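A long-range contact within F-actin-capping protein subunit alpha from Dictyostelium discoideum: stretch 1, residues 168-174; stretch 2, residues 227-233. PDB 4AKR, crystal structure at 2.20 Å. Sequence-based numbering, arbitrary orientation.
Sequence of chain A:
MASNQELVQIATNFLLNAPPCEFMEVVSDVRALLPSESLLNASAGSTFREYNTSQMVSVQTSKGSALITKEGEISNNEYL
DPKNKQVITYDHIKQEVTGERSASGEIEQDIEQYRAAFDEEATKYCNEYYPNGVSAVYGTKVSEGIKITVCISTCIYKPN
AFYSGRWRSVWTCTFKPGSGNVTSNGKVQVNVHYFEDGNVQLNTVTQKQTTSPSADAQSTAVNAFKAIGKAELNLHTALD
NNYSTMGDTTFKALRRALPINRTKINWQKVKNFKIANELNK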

# COMPACT_ATOMS: atom_id res chain seq x y z
N ARG A 168 -10.16 0.37 -11.94
CA ARG A 168 -9.92 0.79 -13.31
C ARG A 168 -9.96 -0.42 -14.24
O ARG A 168 -9.30 -1.42 -13.98
CB ARG A 168 -8.55 1.47 -13.45
CG ARG A 168 -8.48 2.88 -12.93
CD ARG A 168 -7.04 3.37 -12.94
NE ARG A 168 -6.27 2.74 -11.87
CZ ARG A 168 -4.95 2.82 -11.75
NH1 ARG A 168 -4.24 3.49 -12.64
NH2 ARG A 168 -4.34 2.23 -10.74
N SER A 169 -10.75 -0.31 -15.30
CA SER A 169 -10.86 -1.36 -16.30
C SER A 169 -10.65 -0.73 -17.67
O SER A 169 -11.26 0.29 -17.99
CB SER A 169 -12.25 -2.02 -16.28
OG SER A 169 -12.43 -2.85 -15.16
N VAL A 170 -9.76 -1.33 -18.47
CA VAL A 170 -9.51 -0.84 -19.82
C VAL A 170 -9.53 -2.06 -20.73
O VAL A 170 -8.62 -2.90 -20.69
CB VAL A 170 -8.14 -0.13 -19.94
CG1 VAL A 170 -7.85 0.20 -21.40
CG2 VAL A 170 -8.14 1.16 -19.11
N TRP A 171 -10.60 -2.17 -21.52
CA TRP A 171 -10.77 -3.27 -22.46
C TRP A 171 -10.60 -2.78 -23.88
O TRP A 171 -11.30 -1.86 -24.31
CB TRP A 171 -12.15 -3.92 -22.32
CG TRP A 171 -12.31 -4.78 -21.11
CD1 TRP A 171 -12.69 -4.37 -19.86
CD2 TRP A 171 -12.02 -6.17 -21.00
NE1 TRP A 171 -12.65 -5.43 -18.99
CE2 TRP A 171 -12.24 -6.55 -19.66
CE3 TRP A 171 -11.58 -7.15 -21.92
CZ2 TRP A 171 -12.04 -7.85 -19.21
CZ3 TRP A 171 -11.38 -8.44 -21.47
CH2 TRP A 171 -11.62 -8.79 -20.12
N THR A 172 -9.69 -3.40 -24.60
CA THR A 172 -9.42 -3.03 -25.98
C THR A 172 -9.96 -4.13 -26.88
O THR A 172 -9.48 -5.25 -26.83
CB THR A 172 -7.93 -2.87 -26.19
OG1 THR A 172 -7.44 -1.89 -25.28
CG2 THR A 172 -7.64 -2.46 -27.62
N CYS A 173 -10.95 -3.79 -27.69
CA CYS A 173 -11.59 -4.75 -28.58
C CYS A 173 -11.27 -4.52 -30.05
O CYS A 173 -11.61 -3.47 -30.61
CB CYS A 173 -13.10 -4.70 -28.37
SG CYS A 173 -13.57 -4.58 -26.63
N THR A 174 -10.64 -5.52 -30.67
CA THR A 174 -10.25 -5.43 -32.07
C THR A 174 -11.00 -6.44 -32.93
O THR A 174 -11.22 -7.59 -32.53
CB THR A 174 -8.73 -5.65 -32.23
OG1 THR A 174 -8.02 -4.69 -31.43
CG2 THR A 174 -8.32 -5.47 -33.67
N ALA A 227 -19.03 -11.26 -22.99
CA ALA A 227 -17.73 -11.88 -22.72
C ALA A 227 -16.97 -11.08 -21.66
O ALA A 227 -16.54 -11.63 -20.65
CB ALA A 227 -16.92 -11.96 -24.00
N ILE A 228 -16.81 -9.77 -21.91
CA ILE A 228 -16.12 -8.89 -20.97
C ILE A 228 -16.72 -8.96 -19.56
O ILE A 228 -15.99 -9.01 -18.57
CB ILE A 228 -16.15 -7.42 -21.46
CG1 ILE A 228 -15.20 -7.23 -22.63
CG2 ILE A 228 -15.78 -6.47 -20.33
CD1 ILE A 228 -15.26 -5.84 -23.24
N GLY A 229 -18.05 -8.95 -19.47
CA GLY A 229 -18.72 -8.99 -18.18
C GLY A 229 -18.52 -10.30 -17.43
O GLY A 229 -18.50 -10.32 -16.20
N LYS A 230 -18.38 -11.38 -18.19
CA LYS A 230 -18.17 -12.70 -17.62
C LYS A 230 -16.75 -12.77 -17.07
O LYS A 230 -16.53 -13.25 -15.96
CB LYS A 230 -18.36 -13.77 -18.69
CG LYS A 230 -18.31 -15.20 -18.16
CD LYS A 230 -17.55 -16.11 -19.12
CE LYS A 230 -17.44 -17.53 -18.58
NZ LYS A 230 -18.76 -18.21 -18.52
N ALA A 231 -15.80 -12.28 -17.85
CA ALA A 231 -14.41 -12.27 -17.43
C ALA A 231 -14.25 -11.50 -16.12
O ALA A 231 -13.59 -11.98 -15.20
CB ALA A 231 -13.54 -11.66 -18.51
N GLU A 232 -14.86 -10.32 -16.03
CA GLU A 232 -14.77 -9.49 -14.83
C GLU A 232 -15.49 -10.11 -13.63
O GLU A 232 -15.07 -9.94 -12.49
CB GLU A 232 -15.30 -8.07 -15.09
CG GLU A 232 -14.50 -7.29 -16.13
CD GLU A 232 -14.66 -5.78 -16.01
OE1 GLU A 232 -15.72 -5.31 -15.56
OE2 GLU A 232 -13.72 -5.05 -16.40
N LEU A 233 -16.59 -10.82 -13.89
CA LEU A 233 -17.32 -11.48 -12.82
C LEU A 233 -16.41 -12.54 -12.21
O LEU A 233 -16.29 -12.67 -10.99
CB LEU A 233 -18.59 -12.15 -13.35
CG LEU A 233 -19.18 -13.24 -12.44
CD1 LEU A 233 -19.40 -12.68 -11.04
CD2 LEU A 233 -20.48 -13.76 -13.04

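This is a helix-on-strand contact in which one tryptophan, Trp171, lies against the helix through apolar packing while a buried glutamate, Glu232, accepts hydrogen bonds from the indole nitrogen of Trp171 and from Ser169, two residues earlier on the strand. The two backbones run in roughly opposite senses, with 143° between their N-to-C directions, and their axes come no closer than 11.2 Å. At that distance the backbones do not bond to each other, and side chains fill the space between them.

The alternation of the strand decides which residues take part. Ser169, Trp171 and Cys173 direct their CA-to-CB bonds toward the helix, whereas Val170 and Thr172 between them point away. On the helix, Ile228, Ala231 and Glu232 point toward the strand, a spacing of three and four residues that places them on one side of a helical turn. The helical backbone is held by its own i to i+4 hydrogen bonds, among them Glu232 N to Ile228 O at 3.1 Å, which link the two ends of this contacting surface.

Trp171 has the largest area covered by the other stretch. Over one face of the Trp171 indole sits Ile228, whose CG2 methyl lies 3.5 Å from the centroid of the five-membered ring and only 10° off the ring normal. This is a CH-pi contact: slightly polarized C-H bonds meet the electron-rich aromatic surface, and a branched aliphatic side chain can offer a methyl group to it. Ile228 CD1 also packs beside Trp171, 3.8 Å from its CB, and lies 4.0 Å from SG of Cys173, a modest apolar contact. Farther round the indole, Ala231 CB approaches Trp171 CH2 at 3.8 Å; a methyl side chain suits this place, adding apolar contact while occupying little space between ring and helix.

The polar part of the contact centers on one carboxylate oxygen. Trp171 NE1 donates to Glu232 OE2 at 2.8 Å, with an N-H...O angle of 164°. The acceptor lies at the ring edge, near the ring plane, as suits an indole N-H, which projects in that plane. Ser169 OG donates to the same oxygen, Glu232 OE2, also at 2.8 Å; its short side chain and hydroxyl suit it to this close approach. An oxygen with more than one lone pair can accept both bonds, and the second oxygen, OE1, is satisfied elsewhere in the structure. A buried carboxylate needs such partners, and the bond from Trp171 NE1 also ties the indole to the helix.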